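PDB 3HRV: toxin coregulated pilin from Vibrio cholerae, which forms the major subunit of the toxin-coregulated pilus, a type IV pilus essential for bacterial aggregation and colonization of the host small intestine. Local coordinates for residues Gly48-Ala52 with Ala97-Phe101; Phe124-Asn128 with Leu140-Glu144; Asn128-Phe134 with Thr182-Ala188. One frame throughout, in Å; residues are numbered along the deposited sequence.

From the N terminus, the chain runs through helix 24-44 into the loop 48-52, which contact 1 joins to the corner at 97-99 and the start of strand 100-108; it closes a loop of 44 intervening residues. Contact 1 is complete before contact 2 opens. Contact 2 closes a much shorter excursion, bringing 140-144 back to strand 126-131, while contact 3 pairs the rest of that strand with 185-188 near the C terminus. Contacts 2 and 3 share N128, and their segments alternate along the chain, so they cross. L140 packs on F134 and A188 between them, and A100 on F143 connects contacts 1 and 2. All three reach the same antiparallel sheet.

Contact 1. Residues Gly48-Ala52 with Ala97-Phe101; sequences GNYPA and ANKAF
The ring of Y50 has F101 over one face, with CD2 of F101 lying 3.3 Å above the ring plane and displaced toward its rim, while the carbonyl oxygens of N98 and K99 sit at its edge. The two rings meet obliquely, planes at 49° and centroids 5.0 Å apart. With CG of Y50 beside its own backbone N and anti to the carbonyl carbon (chi1 -68°), the ring extends along the K99-F101 backbone, and its CD1 approaches A100 N to 3.6 Å. Its hydroxyl is hydrogen-bonded beyond the pair, to S192 O.

In the backbone, Y50 N donates to N98 O over 2.8 Å, almost straight at 178°. CB of N98 lies 3.3 Å from Y50 O. K99 begins by pointing away from the loop, but its chain bends partway along and doubles back, so that NZ donates to G48 O at 3.2 Å from above the carbonyl plane. A water bonded to K99 O at 2.7 Å also gives a weak bond to G48 O.

K99 and A100 both face F91, forming a classic beta bulge between the corner at 97-99 and the start of strand 100-108. Through Y50, N98 and K99, the loop that follows helix 24-44, the helix that packs against the sheet in type IV pilins, is joined to the start of strand 100-108. S90 of strand 87-93 meets both Y50 and N98, and M40 of helix 24-44 packs against Y50 and F101.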
loop_
_atom_site.group_PDB
_atom_site.type_symbol
_atom_site.label_atom_id
_atom_site.label_comp_id
_atom_site.label_asym_id
_atom_site.label_seq_id
_atom_site.Cartn_x
_atom_site.Cartn_y
_atom_site.Cartn_z
ATOM N N GLY A 48 3.571 11.506 -15.961
ATOM C CA GLY A 48 2.145 11.279 -16.094
ATOM C C GLY A 48 1.774 9.818 -15.935
ATOM O O GLY A 48 0.624 9.491 -15.643
ATOM N N ASN A 49 2.749 8.935 -16.128
ATOM C CA ASN A 49 2.506 7.501 -16.001
ATOM C C ASN A 49 3.568 6.786 -15.178
ATOM O O ASN A 49 4.741 7.161 -15.192
ATOM C CB ASN A 49 2.450 6.820 -17.308
ATOM C CG ASN A 49 1.028 6.800 -17.827
ATOM O OD1 ASN A 49 0.319 5.804 -17.688
ATOM N ND2 ASN A 49 0.602 7.904 -18.427
ATOM N N TYR A 50 3.140 5.750 -14.464
ATOM C CA TYR A 50 4.036 4.950 -13.640
ATOM C C TYR A 50 4.445 3.700 -14.423
ATOM O O TYR A 50 3.713 3.252 -15.303
ATOM C CB TYR A 50 3.341 4.587 -12.321
ATOM C CG TYR A 50 3.117 5.790 -11.430
ATOM C CD1 TYR A 50 1.928 6.519 -11.480
ATOM C CD2 TYR A 50 4.123 6.236 -10.577
ATOM C CE1 TYR A 50 1.751 7.665 -10.701
ATOM C CE2 TYR A 50 3.962 7.376 -9.801
ATOM C CZ TYR A 50 2.776 8.087 -9.863
ATOM O OH TYR A 50 2.623 9.213 -9.085
ATOM N N PRO A 51 5.614 3.114 -14.103
ATOM C CA PRO A 51 6.160 1.930 -14.784
ATOM C C PRO A 51 5.187 0.694 -14.591
ATOM O O PRO A 51 4.690 0.194 -13.588
ATOM C CB PRO A 51 7.357 1.542 -13.915
ATOM C CG PRO A 51 7.719 2.790 -13.235
ATOM C CD PRO A 51 6.396 3.408 -12.893
ATOM N N ALA A 52 5.021 0.067 -15.832
ATOM C CA ALA A 52 4.189 -1.126 -15.858
ATOM C C ALA A 52 4.800 -2.256 -15.032
ATOM O O ALA A 52 6.005 -2.508 -15.095
ATOM C CB ALA A 52 3.981 -1.580 -17.299
ATOM N N ALA A 97 -4.705 3.051 -17.536
ATOM C CA ALA A 97 -3.646 2.184 -17.033
ATOM C C ALA A 97 -2.409 2.904 -16.501
ATOM O O ALA A 97 -1.982 3.926 -17.039
ATOM C CB ALA A 97 -3.228 1.196 -18.118
ATOM N N ASN A 98 -1.849 2.346 -15.431
ATOM C CA ASN A 98 -0.635 2.855 -14.799
ATOM C C ASN A 98 -0.624 4.338 -14.452
ATOM O O ASN A 98 0.397 5.017 -14.607
ATOM C CB ASN A 98 0.562 2.513 -15.684
ATOM C CG ASN A 98 0.608 1.045 -16.040
ATOM O OD1 ASN A 98 0.466 0.182 -15.173
ATOM N ND2 ASN A 98 0.799 0.748 -17.322
ATOM N N LYS A 99 -1.754 4.834 -13.963
ATOM C CA LYS A 99 -1.866 6.234 -13.582
ATOM C C LYS A 99 -1.724 6.398 -12.071
ATOM O O LYS A 99 -1.844 7.501 -11.539
ATOM C CB LYS A 99 -3.208 6.802 -14.048
ATOM C CG LYS A 99 -3.301 7.029 -15.548
ATOM C CD LYS A 99 -2.330 8.102 -16.004
ATOM C CE LYS A 99 -2.600 8.513 -17.442
ATOM N NZ LYS A 99 -1.427 9.191 -18.055
ATOM N N ALA A 100 -1.475 5.287 -11.386
ATOM C CA ALA A 100 -1.293 5.294 -9.937
ATOM C C ALA A 100 -0.352 4.155 -9.570
ATOM O O ALA A 100 -0.025 3.319 -10.406
ATOM C CB ALA A 100 -2.638 5.110 -9.230
ATOM N N PHE A 101 0.099 4.133 -8.320
ATOM C CA PHE A 101 0.982 3.068 -7.867
ATOM C C PHE A 101 0.620 2.698 -6.444
ATOM O O PHE A 101 0.023 3.488 -5.723
ATOM C CB PHE A 101 2.453 3.510 -7.927
ATOM C CG PHE A 101 2.823 4.537 -6.892
ATOM C CD1 PHE A 101 3.341 4.146 -5.660
ATOM C CD2 PHE A 101 2.630 5.894 -7.138
ATOM C CE1 PHE A 101 3.658 5.091 -4.690
ATOM C CE2 PHE A 101 2.945 6.850 -6.175
ATOM C CZ PHE A 101 3.460 6.448 -4.946
HETATM O O HOH W 1 -1.491 9.767 -13.021
#

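Contact 2. Residues Phe124-Asn128 with Leu140-Glu144; sequences FPFIN and LGDFE
The amide of N128 reaches across to the carbonyl of L140, where ND2 donates to L140 O over 3.1 Å. The bond is bent, 138° at the hydrogen; the acceptor lies in the amide plane of N128, yet the donor stands above the carbonyl plane of L140. The same oxygen meets the edge of the F126 ring, 3.3 Å from CZ, so an amide and an aromatic edge share one buried carbonyl. F126 extends toward 140-144 because its CG is anti to the backbone N (chi1 -178°).

In this way the first residues of strand 126-131, inside the antiparallel pilin sheet, are packed against the loop that leads on to strand 155-158. Within that loop D142 forms an Asx turn, its OD2 accepting from E144 N at 2.8 Å; OD2 also takes the backbone N of T145 and of N94, and OD1 that of S95. F143, next in the turn, lies alongside F126, the two side chains running in opposite senses, with CE1 3.6 Å from F126 CB and the ring planes 32° apart. P125 meets the F143 ring at its edge, CG to CZ 3.9 Å. F126 also meets F91 of strand 87-93 and V156 of strand 155-158.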
loop_
_atom_site.group_PDB
_atom_site.type_symbol
_atom_site.label_atom_id
_atom_site.label_comp_id
_atom_site.label_asym_id
_atom_site.label_seq_id
_atom_site.Cartn_x
_atom_site.Cartn_y
_atom_site.Cartn_z
ATOM N N PHE A 124 -1.427 8.038 2.764
ATOM C CA PHE A 124 -1.895 7.480 1.495
ATOM C C PHE A 124 -3.381 7.670 1.223
ATOM O O PHE A 124 -4.219 7.380 2.071
ATOM C CB PHE A 124 -1.592 5.979 1.427
ATOM C CG PHE A 124 -0.130 5.654 1.413
ATOM C CD1 PHE A 124 0.552 5.401 2.599
ATOM C CD2 PHE A 124 0.571 5.614 0.212
ATOM C CE1 PHE A 124 1.913 5.115 2.585
ATOM C CE2 PHE A 124 1.931 5.329 0.189
ATOM C CZ PHE A 124 2.602 5.079 1.378
ATOM N N PRO A 125 -3.734 8.157 0.044
ATOM C CA PRO A 125 -5.150 8.345 -0.271
ATOM C C PRO A 125 -5.896 6.897 -0.598
ATOM O O PRO A 125 -7.119 6.760 -0.553
ATOM C CB PRO A 125 -5.132 9.545 -1.222
ATOM C CG PRO A 125 -3.804 9.440 -1.885
ATOM C CD PRO A 125 -2.888 9.061 -0.752
ATOM N N PHE A 126 -5.092 5.992 -0.898
ATOM C CA PHE A 126 -5.634 4.684 -1.271
ATOM C C PHE A 126 -5.075 3.571 -0.377
ATOM O O PHE A 126 -3.864 3.487 -0.172
ATOM C CB PHE A 126 -5.272 4.399 -2.734
ATOM C CG PHE A 126 -5.819 3.105 -3.273
ATOM C CD1 PHE A 126 -7.081 3.056 -3.861
ATOM C CD2 PHE A 126 -5.056 1.939 -3.228
ATOM C CE1 PHE A 126 -7.573 1.864 -4.400
ATOM C CE2 PHE A 126 -5.539 0.744 -3.764
ATOM C CZ PHE A 126 -6.800 0.708 -4.352
ATOM N N ILE A 127 -5.957 2.733 0.160
ATOM C CA ILE A 127 -5.545 1.616 1.009
ATOM C C ILE A 127 -6.385 0.393 0.671
ATOM O O ILE A 127 -7.613 0.452 0.686
ATOM C CB ILE A 127 -5.732 1.930 2.504
ATOM C CG1 ILE A 127 -4.936 3.181 2.881
ATOM C CG2 ILE A 127 -5.266 0.738 3.339
ATOM C CD1 ILE A 127 -5.105 3.604 4.330
ATOM N N ASN A 128 -5.714 -0.714 0.369
ATOM C CA ASN A 128 -6.390 -1.959 0.015
ATOM C C ASN A 128 -5.799 -3.083 0.864
ATOM O O ASN A 128 -4.610 -3.388 0.754
ATOM C CB ASN A 128 -6.176 -2.256 -1.474
ATOM C CG ASN A 128 -7.033 -3.406 -1.976
ATOM O OD1 ASN A 128 -7.376 -4.313 -1.221
ATOM N ND2 ASN A 128 -7.361 -3.383 -3.263
ATOM N N LEU A 140 -5.568 -5.075 -7.379
ATOM C CA LEU A 140 -5.532 -3.778 -6.714
ATOM C C LEU A 140 -6.775 -2.920 -6.896
ATOM O O LEU A 140 -7.082 -2.078 -6.052
ATOM C CB LEU A 140 -4.314 -2.989 -7.193
ATOM C CG LEU A 140 -2.950 -3.558 -6.810
ATOM C CD1 LEU A 140 -1.881 -2.929 -7.675
ATOM C CD2 LEU A 140 -2.684 -3.303 -5.334
ATOM N N GLY A 141 -7.490 -3.131 -7.994
ATOM C CA GLY A 141 -8.669 -2.328 -8.250
ATOM C C GLY A 141 -8.293 -1.075 -9.020
ATOM O O GLY A 141 -7.348 -1.086 -9.810
ATOM N N ASP A 142 -9.021 0.009 -8.783
ATOM C CA ASP A 142 -8.773 1.271 -9.469
ATOM C C ASP A 142 -8.639 2.396 -8.448
ATOM O O ASP A 142 -9.495 2.570 -7.585
ATOM C CB ASP A 142 -9.928 1.580 -10.429
ATOM C CG ASP A 142 -9.641 2.763 -11.336
ATOM O OD1 ASP A 142 -9.430 2.552 -12.549
ATOM O OD2 ASP A 142 -9.618 3.905 -10.837
ATOM N N PHE A 143 -7.555 3.156 -8.554
ATOM C CA PHE A 143 -7.284 4.253 -7.636
ATOM C C PHE A 143 -8.428 5.249 -7.489
ATOM O O PHE A 143 -8.688 5.745 -6.393
ATOM C CB PHE A 143 -6.027 5.003 -8.089
ATOM C CG PHE A 143 -5.596 6.103 -7.156
ATOM C CD1 PHE A 143 -4.823 5.820 -6.033
ATOM C CD2 PHE A 143 -5.955 7.426 -7.403
ATOM C CE1 PHE A 143 -4.411 6.839 -5.171
ATOM C CE2 PHE A 143 -5.552 8.450 -6.549
ATOM C CZ PHE A 143 -4.776 8.158 -5.429
ATOM N N GLU A 144 -9.125 5.535 -8.584
ATOM C CA GLU A 144 -10.200 6.515 -8.531
ATOM C C GLU A 144 -11.627 5.982 -8.570
ATOM O O GLU A 144 -12.539 6.643 -8.076
ATOM C CB GLU A 144 -10.006 7.548 -9.648
ATOM C CG GLU A 144 -10.993 8.711 -9.607
ATOM C CD GLU A 144 -10.540 9.892 -10.446
ATOM O OE1 GLU A 144 -11.261 10.912 -10.478
ATOM O OE2 GLU A 144 -9.460 9.803 -11.071
#

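Contact 3. Residues Asn128-Phe134 with Thr182-Ala188; sequences NVKEGAF and TAPFTVA
Backbone hydrogen bonds join N128-E131 to F185-A188 as neighbouring antiparallel strands within the sheet of the type IV pilin globular domain, their axes 4.7 Å apart at closest approach. N128 pairs with A188 and K130 with T186 as hydrogen-bonded pairs, each through two reciprocal N-H...O bonds; V129 with V187 and E131 with F185 are the non-hydrogen-bonded pairs between and beyond them. Past the strand ends G132 N donates to P184 O at 3.0 Å, beside the cis peptide bond before P184.

At the same end E131 adds a side-chain bond: extended beyond CG, its OE1 takes T182 N over 2.8 Å, using the anti lone pair, nearly straight (165°). The E131 and F185 side chains run alongside each other, touching CG to CE2 at 3.8 Å, with carboxylate and ring planes nearly parallel, while T182 O sits 3.6 Å above one face of the F185 ring.

Apolar contacts divide between the two sheet faces. On one, V129 meets F185 and V187 loosely, CG1 to F185 CD2 being 4.2 Å. On the other, F134 folds back over the strand pair: its ring takes T186 CG2 at the edge, and its CZ lies 3.6 Å from A188 CB. K130 CD lies over the centre of one F134 ring face.

The face bearing V129, F185 and V187 is covered by C113 of helix 110-120, which is disulfide-bonded to C179. On the F134 face T104 of strand 100-108 and L140 close in. Strand 155-158 borders 126-131 on its other side, where I157 meets V129.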
loop_
_atom_site.group_PDB
_atom_site.type_symbol
_atom_site.label_atom_id
_atom_site.label_comp_id
_atom_site.label_asym_id
_atom_site.label_seq_id
_atom_site.Cartn_x
_atom_site.Cartn_y
_atom_site.Cartn_z
ATOM N N ASN A 128 -5.714 -0.714 0.369
ATOM C CA ASN A 128 -6.390 -1.959 0.015
ATOM C C ASN A 128 -5.799 -3.083 0.864
ATOM O O ASN A 128 -4.610 -3.388 0.754
ATOM C CB ASN A 128 -6.176 -2.256 -1.474
ATOM C CG ASN A 128 -7.033 -3.406 -1.976
ATOM O OD1 ASN A 128 -7.376 -4.313 -1.221
ATOM N ND2 ASN A 128 -7.361 -3.383 -3.263
ATOM N N VAL A 129 -6.631 -3.688 1.710
ATOM C CA VAL A 129 -6.193 -4.774 2.589
ATOM C C VAL A 129 -6.615 -6.113 2.003
ATOM O O VAL A 129 -7.800 -6.359 1.794
ATOM C CB VAL A 129 -6.807 -4.628 3.997
ATOM C CG1 VAL A 129 -6.333 -5.765 4.894
ATOM C CG2 VAL A 129 -6.421 -3.280 4.592
ATOM N N LYS A 130 -5.644 -6.983 1.759
ATOM C CA LYS A 130 -5.924 -8.278 1.153
ATOM C C LYS A 130 -5.356 -9.451 1.939
ATOM O O LYS A 130 -4.368 -9.310 2.653
ATOM C CB LYS A 130 -5.340 -8.284 -0.263
ATOM C CG LYS A 130 -5.571 -9.547 -1.064
ATOM C CD LYS A 130 -4.864 -9.461 -2.409
ATOM C CE LYS A 130 -5.128 -10.693 -3.252
ATOM N NZ LYS A 130 -6.581 -10.850 -3.539
ATOM N N GLU A 131 -5.999 -10.607 1.792
ATOM C CA GLU A 131 -5.501 -11.845 2.377
ATOM C C GLU A 131 -4.612 -12.597 1.392
ATOM O O GLU A 131 -5.100 -13.189 0.428
ATOM C CB GLU A 131 -6.669 -12.737 2.806
ATOM C CG GLU A 131 -7.339 -12.304 4.099
ATOM C CD GLU A 131 -8.793 -12.724 4.174
ATOM O OE1 GLU A 131 -9.161 -13.430 5.137
ATOM O OE2 GLU A 131 -9.568 -12.352 3.268
ATOM N N GLY A 132 -3.305 -12.493 1.703
ATOM C CA GLY A 132 -2.373 -13.037 0.737
ATOM C C GLY A 132 -1.812 -11.888 -0.075
ATOM O O GLY A 132 -2.253 -10.745 0.070
ATOM N N ALA A 133 -0.853 -12.181 -0.944
ATOM C CA ALA A 133 -0.228 -11.144 -1.751
ATOM C C ALA A 133 -1.012 -10.765 -3.003
ATOM O O ALA A 133 -1.879 -11.508 -3.462
ATOM C CB ALA A 133 1.178 -11.583 -2.143
ATOM N N PHE A 134 -0.712 -9.586 -3.537
ATOM C CA PHE A 134 -1.345 -9.127 -4.764
ATOM C C PHE A 134 -0.518 -9.783 -5.862
ATOM O O PHE A 134 0.682 -9.531 -5.980
ATOM C CB PHE A 134 -1.275 -7.601 -4.881
ATOM C CG PHE A 134 -2.131 -6.875 -3.879
ATOM C CD1 PHE A 134 -1.667 -6.627 -2.590
ATOM C CD2 PHE A 134 -3.417 -6.465 -4.219
ATOM C CE1 PHE A 134 -2.474 -5.980 -1.653
ATOM C CE2 PHE A 134 -4.230 -5.820 -3.293
ATOM C CZ PHE A 134 -3.757 -5.576 -2.005
ATOM N N THR A 182 -8.046 -13.934 7.659
ATOM C CA THR A 182 -6.940 -14.863 7.829
ATOM C C THR A 182 -5.601 -14.255 7.433
ATOM O O THR A 182 -5.470 -13.682 6.354
ATOM C CB THR A 182 -7.163 -16.119 6.964
ATOM O OG1 THR A 182 -8.462 -16.662 7.240
ATOM C CG2 THR A 182 -6.102 -17.162 7.248
ATOM N N ALA A 183 -4.612 -14.380 8.312
ATOM C CA ALA A 183 -3.274 -13.871 8.035
ATOM C C ALA A 183 -2.584 -14.898 7.139
ATOM O O ALA A 183 -3.007 -16.054 7.078
ATOM C CB ALA A 183 -2.501 -13.703 9.333
ATOM N N PRO A 184 -1.513 -14.497 6.430
ATOM C CA PRO A 184 -0.913 -13.162 6.422
ATOM C C PRO A 184 -1.672 -12.176 5.549
ATOM O O PRO A 184 -2.304 -12.552 4.558
ATOM C CB PRO A 184 0.484 -13.425 5.880
ATOM C CG PRO A 184 0.214 -14.468 4.846
ATOM C CD PRO A 184 -0.740 -15.410 5.568
ATOM N N PHE A 185 -1.601 -10.908 5.924
ATOM C CA PHE A 185 -2.259 -9.865 5.163
ATOM C C PHE A 185 -1.231 -9.060 4.398
ATOM O O PHE A 185 -0.075 -8.953 4.808
ATOM C CB PHE A 185 -3.014 -8.905 6.079
ATOM C CG PHE A 185 -4.095 -9.553 6.882
ATOM C CD1 PHE A 185 -3.803 -10.190 8.083
ATOM C CD2 PHE A 185 -5.408 -9.543 6.428
ATOM C CE1 PHE A 185 -4.806 -10.808 8.824
ATOM C CE2 PHE A 185 -6.419 -10.158 7.159
ATOM C CZ PHE A 185 -6.118 -10.792 8.358
ATOM N N THR A 186 -1.662 -8.506 3.275
ATOM C CA THR A 186 -0.810 -7.644 2.476
ATOM C C THR A 186 -1.613 -6.370 2.324
ATOM O O THR A 186 -2.776 -6.408 1.930
ATOM C CB THR A 186 -0.527 -8.207 1.071
ATOM O OG1 THR A 186 0.172 -9.453 1.176
ATOM C CG2 THR A 186 0.338 -7.225 0.285
ATOM N N VAL A 187 -1.004 -5.243 2.658
ATOM C CA VAL A 187 -1.693 -3.973 2.527
ATOM C C VAL A 187 -1.051 -3.186 1.399
ATOM O O VAL A 187 0.172 -3.053 1.330
ATOM C CB VAL A 187 -1.622 -3.143 3.821
ATOM C CG1 VAL A 187 -2.379 -1.834 3.638
ATOM C CG2 VAL A 187 -2.211 -3.937 4.980
ATOM N N ALA A 188 -1.887 -2.690 0.496
ATOM C CA ALA A 188 -1.411 -1.902 -0.626
ATOM C C ALA A 188 -1.694 -0.440 -0.316
ATOM O O ALA A 188 -2.851 -0.046 -0.157
ATOM C CB ALA A 188 -2.133 -2.318 -1.901
#